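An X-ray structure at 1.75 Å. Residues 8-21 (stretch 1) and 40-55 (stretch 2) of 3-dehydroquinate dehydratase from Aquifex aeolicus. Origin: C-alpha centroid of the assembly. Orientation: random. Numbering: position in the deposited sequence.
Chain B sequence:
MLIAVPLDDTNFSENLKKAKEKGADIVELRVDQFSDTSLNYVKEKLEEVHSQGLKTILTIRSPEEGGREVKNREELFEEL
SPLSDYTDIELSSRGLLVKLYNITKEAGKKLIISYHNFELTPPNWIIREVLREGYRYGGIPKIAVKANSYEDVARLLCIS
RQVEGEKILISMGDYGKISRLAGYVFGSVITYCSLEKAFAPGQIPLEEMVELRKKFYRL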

ATOM      1  N   ASP B   8      -2.162  22.341   9.437  1.00 28.41           N
ATOM      2  CA  ASP B   8      -0.752  22.068   9.660  1.00 30.83           C
ATOM      3  C   ASP B   8      -0.434  22.988  10.836  1.00 32.19           C
ATOM      4  O   ASP B   8      -1.350  23.454  11.515  1.00 32.20           O
ATOM      5  CB  ASP B   8       0.105  22.418   8.432  1.00 32.90           C
ATOM      6  CG  ASP B   8      -0.089  23.846   7.960  1.00 34.82           C
ATOM      7  OD1 ASP B   8      -0.144  24.758   8.809  1.00 36.16           O
ATOM      8  OD2 ASP B   8      -0.169  24.058   6.729  1.00 35.75           O
ATOM      9  N   ASP B   9       0.837  23.276  11.081  1.00 32.86           N
ATOM     10  CA  ASP B   9       1.178  24.128  12.216  1.00 33.80           C
ATOM     11  C   ASP B   9       1.413  25.607  11.918  1.00 34.45           C
ATOM     12  O   ASP B   9       1.796  26.360  12.812  1.00 35.75           O
ATOM     13  CB  ASP B   9       2.393  23.546  12.947  1.00 33.55           C
ATOM     14  CG  ASP B   9       3.537  23.209  12.011  1.00 33.74           C
ATOM     15  OD1 ASP B   9       3.373  23.346  10.781  1.00 33.97           O
ATOM     16  OD2 ASP B   9       4.605  22.796  12.509  1.00 34.76           O
ATOM     17  N   THR B  10       1.171  26.031  10.680  1.00 34.88           N
ATOM     18  CA  THR B  10       1.370  27.431  10.307  1.00 34.87           C
ATOM     19  C   THR B  10       0.213  28.304  10.787  1.00 34.19           C
ATOM     20  O   THR B  10      -0.954  27.958  10.593  1.00 34.46           O
ATOM     21  CB  THR B  10       1.506  27.595   8.775  1.00 36.05           C
ATOM     22  OG1 THR B  10       0.260  27.280   8.145  1.00 38.87           O
ATOM     23  CG2 THR B  10       2.589  26.671   8.234  1.00 36.54           C
ATOM     24  N   ASN B  11       0.544  29.438  11.405  1.00 32.82           N
ATOM     25  CA  ASN B  11      -0.463  30.362  11.926  1.00 31.79           C
ATOM     26  C   ASN B  11      -1.545  29.542  12.620  1.00 31.20           C
ATOM     27  O   ASN B  11      -2.735  29.848  12.536  1.00 30.99           O
ATOM     28  CB  ASN B  11      -1.065  31.183  10.787  1.00 32.00           C
ATOM     29  N   PHE B  12      -1.108  28.498  13.311  1.00 30.63           N
ATOM     30  CA  PHE B  12      -2.014  27.586  14.000  1.00 30.64           C
ATOM     31  C   PHE B  12      -3.043  28.221  14.931  1.00 29.37           C
ATOM     32  O   PHE B  12      -4.252  28.036  14.751  1.00 28.26           O
ATOM     33  CB  PHE B  12      -1.218  26.555  14.792  1.00 30.16           C
ATOM     34  CG  PHE B  12      -2.048  25.406  15.267  1.00 32.20           C
ATOM     35  CD1 PHE B  12      -2.545  24.478  14.358  1.00 31.88           C
ATOM     36  CD2 PHE B  12      -2.386  25.279  16.607  1.00 31.46           C
ATOM     37  CE1 PHE B  12      -3.365  23.439  14.778  1.00 33.00           C
ATOM     38  CE2 PHE B  12      -3.207  24.242  17.038  1.00 32.61           C
ATOM     39  CZ  PHE B  12      -3.698  23.322  16.122  1.00 31.52           C
ATOM     40  N   SER B  13      -2.569  28.957  15.930  1.00 27.11           N
ATOM     41  CA  SER B  13      -3.464  29.584  16.890  1.00 26.88           C
ATOM     42  C   SER B  13      -4.600  30.382  16.262  1.00 25.91           C
ATOM     43  O   SER B  13      -5.743  30.289  16.709  1.00 23.94           O
ATOM     44  CB  SER B  13      -2.665  30.467  17.849  1.00 27.56           C
ATOM     45  OG  SER B  13      -1.818  29.672  18.659  1.00 26.95           O
ATOM     46  N   GLU B  14      -4.294  31.161  15.229  1.00 26.06           N
ATOM     47  CA  GLU B  14      -5.323  31.955  14.572  1.00 27.03           C
ATOM     48  C   GLU B  14      -6.248  31.091  13.712  1.00 25.14           C
ATOM     49  O   GLU B  14      -7.439  31.374  13.610  1.00 24.99           O
ATOM     50  CB  GLU B  14      -4.693  33.048  13.708  1.00 30.99           C
ATOM     51  CG  GLU B  14      -3.701  32.528  12.688  1.00 35.87           C
ATOM     52  CD  GLU B  14      -3.767  33.283  11.377  1.00 39.72           C
ATOM     53  OE1 GLU B  14      -4.838  33.255  10.732  1.00 43.44           O
ATOM     54  OE2 GLU B  14      -2.754  33.903  10.991  1.00 39.89           O
ATOM     55  N   ASN B  15      -5.700  30.049  13.089  1.00 23.98           N
ATOM     56  CA  ASN B  15      -6.509  29.163  12.254  1.00 24.00           C
ATOM     57  C   ASN B  15      -7.460  28.368  13.134  1.00 22.73           C
ATOM     58  O   ASN B  15      -8.594  28.092  12.750  1.00 24.14           O
ATOM     59  CB  ASN B  15      -5.630  28.204  11.443  1.00 24.22           C
ATOM     60  CG  ASN B  15      -4.923  28.893  10.292  1.00 24.39           C
ATOM     61  OD1 ASN B  15      -5.466  29.816   9.682  1.00 24.77           O
ATOM     62  ND2 ASN B  15      -3.716  28.438   9.977  1.00 25.51           N
ATOM     63  N   LEU B  16      -6.983  27.998  14.317  1.00 21.96           N
ATOM     64  CA  LEU B  16      -7.799  27.259  15.268  1.00 21.18           C
ATOM     65  C   LEU B  16      -8.944  28.170  15.697  1.00 21.01           C
ATOM     66  O   LEU B  16     -10.100  27.748  15.761  1.00 20.69           O
ATOM     67  CB  LEU B  16      -6.952  26.851  16.480  1.00 21.43           C
ATOM     68  CG  LEU B  16      -7.664  26.196  17.669  1.00 21.74           C
ATOM     69  CD1 LEU B  16      -8.479  24.987  17.206  1.00 19.12           C
ATOM     70  CD2 LEU B  16      -6.625  25.783  18.699  1.00 20.74           C
ATOM     71  N   LYS B  17      -8.616  29.428  15.979  1.00 20.83           N
ATOM     72  CA  LYS B  17      -9.615  30.406  16.392  1.00 20.55           C
ATOM     73  C   LYS B  17     -10.691  30.536  15.321  1.00 20.87           C
ATOM     74  O   LYS B  17     -11.882  30.638  15.624  1.00 19.18           O
ATOM     75  CB  LYS B  17      -8.953  31.762  16.632  1.00 21.69           C
ATOM     76  N   LYS B  18     -10.261  30.537  14.064  1.00 22.27           N
ATOM     77  CA  LYS B  18     -11.180  30.646  12.938  1.00 23.60           C
ATOM     78  C   LYS B  18     -12.022  29.386  12.785  1.00 22.18           C
ATOM     79  O   LYS B  18     -13.217  29.463  12.488  1.00 23.52           O
ATOM     80  CB  LYS B  18     -10.391  30.916  11.659  1.00 26.63           C
ATOM     81  CG  LYS B  18      -9.750  32.289  11.651  1.00 32.08           C
ATOM     82  CD  LYS B  18      -8.928  32.532  10.403  1.00 35.33           C
ATOM     83  CE  LYS B  18      -9.059  33.985   9.981  1.00 38.84           C
ATOM     84  NZ  LYS B  18      -8.083  34.364   8.923  1.00 42.64           N
ATOM     85  N   ALA B  19     -11.392  28.232  12.989  1.00 21.67           N
ATOM     86  CA  ALA B  19     -12.086  26.950  12.895  1.00 21.24           C
ATOM     87  C   ALA B  19     -13.191  26.915  13.942  1.00 20.86           C
ATOM     88  O   ALA B  19     -14.295  26.444  13.675  1.00 19.86           O
ATOM     89  CB  ALA B  19     -11.108  25.800  13.121  1.00 21.62           C
ATOM     90  N   LYS B  20     -12.890  27.424  15.134  1.00 22.01           N
ATOM     91  CA  LYS B  20     -13.869  27.459  16.214  1.00 22.41           C
ATOM     92  C   LYS B  20     -15.047  28.358  15.858  1.00 22.62           C
ATOM     93  O   LYS B  20     -16.198  27.916  15.850  1.00 21.67           O
ATOM     94  CB  LYS B  20     -13.230  27.968  17.510  1.00 24.55           C
ATOM     95  CG  LYS B  20     -14.223  28.132  18.658  1.00 27.30           C
ATOM     96  CD  LYS B  20     -13.551  28.682  19.906  1.00 31.22           C
ATOM     97  CE  LYS B  20     -14.540  28.879  21.051  1.00 31.96           C
ATOM     98  NZ  LYS B  20     -15.494  30.004  20.812  1.00 34.49           N
ATOM     99  N   GLU B  21     -14.752  29.622  15.562  1.00 22.24           N
ATOM    100  CA  GLU B  21     -15.790  30.591  15.226  1.00 23.16           C
ATOM    101  C   GLU B  21     -16.653  30.159  14.044  1.00 22.99           C
ATOM    102  O   GLU B  21     -17.867  30.360  14.051  1.00 24.24           O
ATOM    103  CB  GLU B  21     -15.159  31.952  14.938  1.00 23.81           C
TER
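Stretch 2 40-55: NYVKEKLEEVHSQGLK

How does stretch 2 lie on stretch 1? From Asn40 it runs as a helix, already under way before the stretch begins, and it packs beside the helix that starts at Phe12. The two run in broadly the same direction, with a signed crossing angle of -32° and axes 10.5 Å apart at closest approach. The register therefore climbs together: Asp9 lies nearest Lys45, Ser13 nearest Glu48, Leu16 nearest Val49 and Lys20 nearest Gln52, with CA-to-CA distances of 6.9 to 8.2 Å.

What does the first part of the helix bring to the contact? Asn40, Val42, Lys43 and Glu44 do not touch stretch 1, but Tyr41 does. Its CA-to-CB bond points sideways, yet with chi1 in t the end of the side chain comes nearer, and Tyr41 OH donates a hydrogen bond to Asp9 OD2 at 3.2 Å. One turn on, Lys45 takes m for both chi1 and chi2, and its aliphatic chain lies over one face of the Phe12 ring. Lys45 CD is 3.6 Å from the ring centroid and 26° off the normal, a CH-pi contact, while Lys45 CE lies 4.1 Å from Asp9 CB.

Which residues form the middle of the interface? Leu46 turns away and Glu47 is out of reach, so the next contact falls to Glu48, which points toward stretch 1 in an extended t, t conformation. It accepts a short hydrogen bond from Ser13, with Ser13 OG 2.6 Å from Glu48 OE2, and Glu48 OE1 comes to the edge of the Phe12 ring, 3.8 Å from Phe12 CD2. Val49 adds the apolar part: Val49 CG2 is 3.8 Å from Phe12 CZ, also at the ring edge, and 4.2 Å from Leu16 CD1. Leu16 also packs against the backbone here, its CD2 lying 3.4 Å from Glu48 O and 3.7 Å from Val49 CA.

How does the contact continue as the helix ends? His50 points away, and Ser51 makes no contact. Gln52 points toward stretch 1, placing Gln52 CG 3.8 Å from Leu16 CD2 and Gln52 NE2 3.2 Å from Lys20 CD. Gly53 then leaves helical geometry with a phi of 83°, in a Schellman motif: Gly53 N bonds to His50 O at 2.9 Å and Leu54 N to Val49 O at 3.3 Å. Beyond this turn Leu54 points back toward stretch 1, with Leu54 CD1 4.2 Å from Lys20 CG and Leu54 CD2 4.5 Å from Leu16 CD1. Lys55 is out of reach.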

ATOM      1  N   ASN B  40       6.528  17.171  22.277  1.00 27.93           N
ATOM      2  CA  ASN B  40       5.959  18.298  22.999  1.00 28.01           C
ATOM      3  C   ASN B  40       5.225  19.269  22.093  1.00 27.54           C
ATOM      4  O   ASN B  40       4.137  19.739  22.432  1.00 27.68           O
ATOM      5  CB  ASN B  40       7.039  19.055  23.770  1.00 30.25           C
ATOM      6  CG  ASN B  40       6.454  20.129  24.663  1.00 31.72           C
ATOM      7  OD1 ASN B  40       5.685  19.834  25.574  1.00 32.01           O
ATOM      8  ND2 ASN B  40       6.807  21.381  24.399  1.00 33.87           N
ATOM      9  N   TYR B  41       5.823  19.572  20.945  1.00 24.83           N
ATOM     10  CA  TYR B  41       5.214  20.492  19.997  1.00 25.97           C
ATOM     11  C   TYR B  41       3.826  19.999  19.607  1.00 24.56           C
ATOM     12  O   TYR B  41       2.867  20.767  19.600  1.00 25.57           O
ATOM     13  CB  TYR B  41       6.077  20.609  18.740  1.00 26.41           C
ATOM     14  CG  TYR B  41       5.627  21.689  17.780  1.00 28.40           C
ATOM     15  CD1 TYR B  41       5.809  23.041  18.083  1.00 28.65           C
ATOM     16  CD2 TYR B  41       5.035  21.362  16.559  1.00 28.82           C
ATOM     17  CE1 TYR B  41       5.419  24.039  17.189  1.00 30.07           C
ATOM     18  CE2 TYR B  41       4.639  22.352  15.661  1.00 30.14           C
ATOM     19  CZ  TYR B  41       4.836  23.687  15.981  1.00 29.56           C
ATOM     20  OH  TYR B  41       4.460  24.662  15.085  1.00 32.44           O
ATOM     21  N   VAL B  42       3.720  18.713  19.287  1.00 22.36           N
ATOM     22  CA  VAL B  42       2.438  18.148  18.882  1.00 21.27           C
ATOM     23  C   VAL B  42       1.478  18.048  20.062  1.00 20.74           C
ATOM     24  O   VAL B  42       0.284  18.306  19.918  1.00 20.60           O
ATOM     25  CB  VAL B  42       2.614  16.757  18.238  1.00 19.98           C
ATOM     26  CG1 VAL B  42       1.281  16.280  17.677  1.00 16.91           C
ATOM     27  CG2 VAL B  42       3.649  16.836  17.117  1.00 18.58           C
ATOM     28  N   LYS B  43       1.998  17.686  21.230  1.00 20.97           N
ATOM     29  CA  LYS B  43       1.162  17.585  22.417  1.00 22.97           C
ATOM     30  C   LYS B  43       0.495  18.929  22.709  1.00 23.13           C
ATOM     31  O   LYS B  43      -0.719  18.994  22.912  1.00 24.06           O
ATOM     32  CB  LYS B  43       1.997  17.142  23.622  1.00 23.57           C
ATOM     33  CG  LYS B  43       1.216  17.068  24.925  1.00 25.84           C
ATOM     34  CD  LYS B  43       2.049  16.463  26.044  1.00 26.82           C
ATOM     35  CE  LYS B  43       1.348  16.583  27.389  1.00 27.57           C
ATOM     36  NZ  LYS B  43       1.240  18.009  27.829  1.00 28.90           N
ATOM     37  N   GLU B  44       1.284  20.002  22.715  1.00 23.25           N
ATOM     38  CA  GLU B  44       0.752  21.338  22.985  1.00 22.76           C
ATOM     39  C   GLU B  44      -0.300  21.750  21.959  1.00 21.60           C
ATOM     40  O   GLU B  44      -1.248  22.475  22.282  1.00 20.42           O
ATOM     41  CB  GLU B  44       1.884  22.376  23.004  1.00 25.33           C
ATOM     42  CG  GLU B  44       3.013  22.045  23.967  1.00 28.71           C
ATOM     43  CD  GLU B  44       3.863  23.257  24.325  1.00 31.05           C
ATOM     44  OE1 GLU B  44       4.202  24.048  23.417  1.00 31.44           O
ATOM     45  OE2 GLU B  44       4.201  23.411  25.519  1.00 33.06           O
ATOM     46  N   LYS B  45      -0.130  21.299  20.719  1.00 19.49           N
ATOM     47  CA  LYS B  45      -1.085  21.617  19.666  1.00 19.93           C
ATOM     48  C   LYS B  45      -2.413  20.920  19.962  1.00 17.86           C
ATOM     49  O   LYS B  45      -3.474  21.527  19.838  1.00 17.33           O
ATOM     50  CB  LYS B  45      -0.546  21.176  18.305  1.00 20.88           C
ATOM     51  CG  LYS B  45       0.627  22.009  17.804  1.00 24.48           C
ATOM     52  CD  LYS B  45       0.168  23.389  17.376  1.00 26.78           C
ATOM     53  CE  LYS B  45       1.321  24.237  16.855  1.00 29.30           C
ATOM     54  NZ  LYS B  45       2.291  24.594  17.923  1.00 32.56           N
ATOM     55  N   LEU B  46      -2.348  19.651  20.357  1.00 17.97           N
ATOM     56  CA  LEU B  46      -3.556  18.894  20.696  1.00 18.30           C
ATOM     57  C   LEU B  46      -4.255  19.557  21.879  1.00 19.26           C
ATOM     58  O   LEU B  46      -5.482  19.688  21.905  1.00 17.28           O
ATOM     59  CB  LEU B  46      -3.211  17.454  21.081  1.00 18.62           C
ATOM     60  CG  LEU B  46      -2.712  16.490  20.004  1.00 20.28           C
ATOM     61  CD1 LEU B  46      -2.294  15.182  20.656  1.00 19.57           C
ATOM     62  CD2 LEU B  46      -3.813  16.246  18.979  1.00 18.62           C
ATOM     63  N   GLU B  47      -3.464  19.970  22.864  1.00 18.25           N
ATOM     64  CA  GLU B  47      -4.007  20.615  24.051  1.00 18.77           C
ATOM     65  C   GLU B  47      -4.626  21.969  23.727  1.00 19.44           C
ATOM     66  O   GLU B  47      -5.619  22.361  24.338  1.00 20.11           O
ATOM     67  CB  GLU B  47      -2.913  20.786  25.108  1.00 21.16           C
ATOM     68  CG  GLU B  47      -2.274  19.471  25.518  1.00 23.21           C
ATOM     69  CD  GLU B  47      -1.220  19.630  26.598  1.00 25.87           C
ATOM     70  OE1 GLU B  47      -0.386  20.550  26.490  1.00 28.03           O
ATOM     71  OE2 GLU B  47      -1.221  18.822  27.549  1.00 28.37           O
ATOM     72  N   GLU B  48      -4.043  22.687  22.768  1.00 17.78           N
ATOM     73  CA  GLU B  48      -4.570  23.993  22.400  1.00 17.51           C
ATOM     74  C   GLU B  48      -5.942  23.843  21.741  1.00 16.04           C
ATOM     75  O   GLU B  48      -6.825  24.680  21.916  1.00 15.56           O
ATOM     76  CB  GLU B  48      -3.610  24.714  21.446  1.00 20.43           C
ATOM     77  CG  GLU B  48      -3.764  26.229  21.468  1.00 24.30           C
ATOM     78  CD  GLU B  48      -2.928  26.932  20.414  1.00 25.94           C
ATOM     79  OE1 GLU B  48      -1.792  26.487  20.151  1.00 26.01           O
ATOM     80  OE2 GLU B  48      -3.406  27.945  19.860  1.00 28.26           O
ATOM     81  N   VAL B  49      -6.120  22.775  20.973  1.00 15.33           N
ATOM     82  CA  VAL B  49      -7.401  22.539  20.321  1.00 12.86           C
ATOM     83  C   VAL B  49      -8.441  22.267  21.392  1.00 12.01           C
ATOM     84  O   VAL B  49      -9.544  22.812  21.362  1.00 12.24           O
ATOM     85  CB  VAL B  49      -7.335  21.330  19.377  1.00 12.27           C
ATOM     86  CG1 VAL B  49      -8.698  21.072  18.770  1.00 11.71           C
ATOM     87  CG2 VAL B  49      -6.312  21.597  18.290  1.00 11.81           C
ATOM     88  N   HIS B  50      -8.081  21.419  22.345  1.00 13.02           N
ATOM     89  CA  HIS B  50      -8.985  21.082  23.437  1.00 13.57           C
ATOM     90  C   HIS B  50      -9.300  22.320  24.267  1.00 14.71           C
ATOM     91  O   HIS B  50     -10.418  22.475  24.765  1.00 13.66           O
ATOM     92  CB  HIS B  50      -8.360  20.003  24.317  1.00 13.64           C
ATOM     93  CG  HIS B  50      -8.366  18.641  23.697  1.00 14.89           C
ATOM     94  ND1 HIS B  50      -7.427  17.681  24.002  1.00 16.70           N
ATOM     95  CD2 HIS B  50      -9.221  18.066  22.817  1.00 16.81           C
ATOM     96  CE1 HIS B  50      -7.703  16.573  23.338  1.00 18.83           C
ATOM     97  NE2 HIS B  50      -8.786  16.779  22.612  1.00 16.76           N
ATOM     98  N   SER B  51      -8.320  23.208  24.407  1.00 15.39           N
ATOM     99  CA  SER B  51      -8.518  24.432  25.183  1.00 16.83           C
ATOM    100  C   SER B  51      -9.602  25.304  24.569  1.00 16.34           C
ATOM    101  O   SER B  51     -10.219  26.120  25.259  1.00 16.64           O
ATOM    102  CB  SER B  51      -7.210  25.224  25.273  1.00 19.62           C
ATOM    103  OG  SER B  51      -6.237  24.504  26.012  1.00 24.79           O
ATOM    104  N   GLN B  52      -9.831  25.130  23.271  1.00 17.22           N
ATOM    105  CA  GLN B  52     -10.844  25.899  22.551  1.00 18.17           C
ATOM    106  C   GLN B  52     -12.169  25.152  22.494  1.00 17.24           C
ATOM    107  O   GLN B  52     -13.121  25.605  21.851  1.00 17.75           O
ATOM    108  CB  GLN B  52     -10.367  26.201  21.129  1.00 20.16           C
ATOM    109  CG  GLN B  52      -9.192  27.158  21.067  1.00 22.71           C
ATOM    110  CD  GLN B  52      -9.570  28.570  21.462  1.00 24.47           C
ATOM    111  OE1 GLN B  52      -8.704  29.424  21.651  1.00 29.83           O
ATOM    112  NE2 GLN B  52     -10.867  28.828  21.583  1.00 23.07           N
ATOM    113  N   GLY B  53     -12.214  23.997  23.152  1.00 14.81           N
ATOM    114  CA  GLY B  53     -13.432  23.205  23.195  1.00 15.94           C
ATOM    115  C   GLY B  53     -13.707  22.304  22.006  1.00 15.93           C
ATOM    116  O   GLY B  53     -14.824  21.807  21.858  1.00 16.55           O
ATOM    117  N   LEU B  54     -12.708  22.081  21.160  1.00 15.45           N
ATOM    118  CA  LEU B  54     -12.893  21.217  19.994  1.00 13.88           C
ATOM    119  C   LEU B  54     -12.217  19.871  20.173  1.00 13.48           C
ATOM    120  O   LEU B  54     -11.299  19.736  20.980  1.00 13.50           O
ATOM    121  CB  LEU B  54     -12.341  21.889  18.735  1.00 15.04           C
ATOM    122  CG  LEU B  54     -13.306  22.823  17.999  1.00 18.79           C
ATOM    123  CD1 LEU B  54     -13.735  23.960  18.919  1.00 20.59           C
ATOM    124  CD2 LEU B  54     -12.636  23.355  16.738  1.00 17.67           C
ATOM    125  N   LYS B  55     -12.681  18.872  19.427  1.00 11.32           N
ATOM    126  CA  LYS B  55     -12.083  17.546  19.491  1.00 11.99           C
ATOM    127  C   LYS B  55     -10.960  17.461  18.473  1.00 10.98           C
ATOM    128  O   LYS B  55     -10.877  18.285  17.564  1.00 10.62           O
ATOM    129  CB  LYS B  55     -13.122  16.465  19.207  1.00 12.91           C
ATOM    130  CG  LYS B  55     -14.070  16.235  20.369  1.00 15.64           C
ATOM    131  CD  LYS B  55     -15.077  15.152  20.040  1.00 20.21           C
ATOM    132  CE  LYS B  55     -15.963  14.847  21.233  1.00 25.40           C
ATOM    133  NZ  LYS B  55     -15.169  14.322  22.377  1.00 26.39           N
TER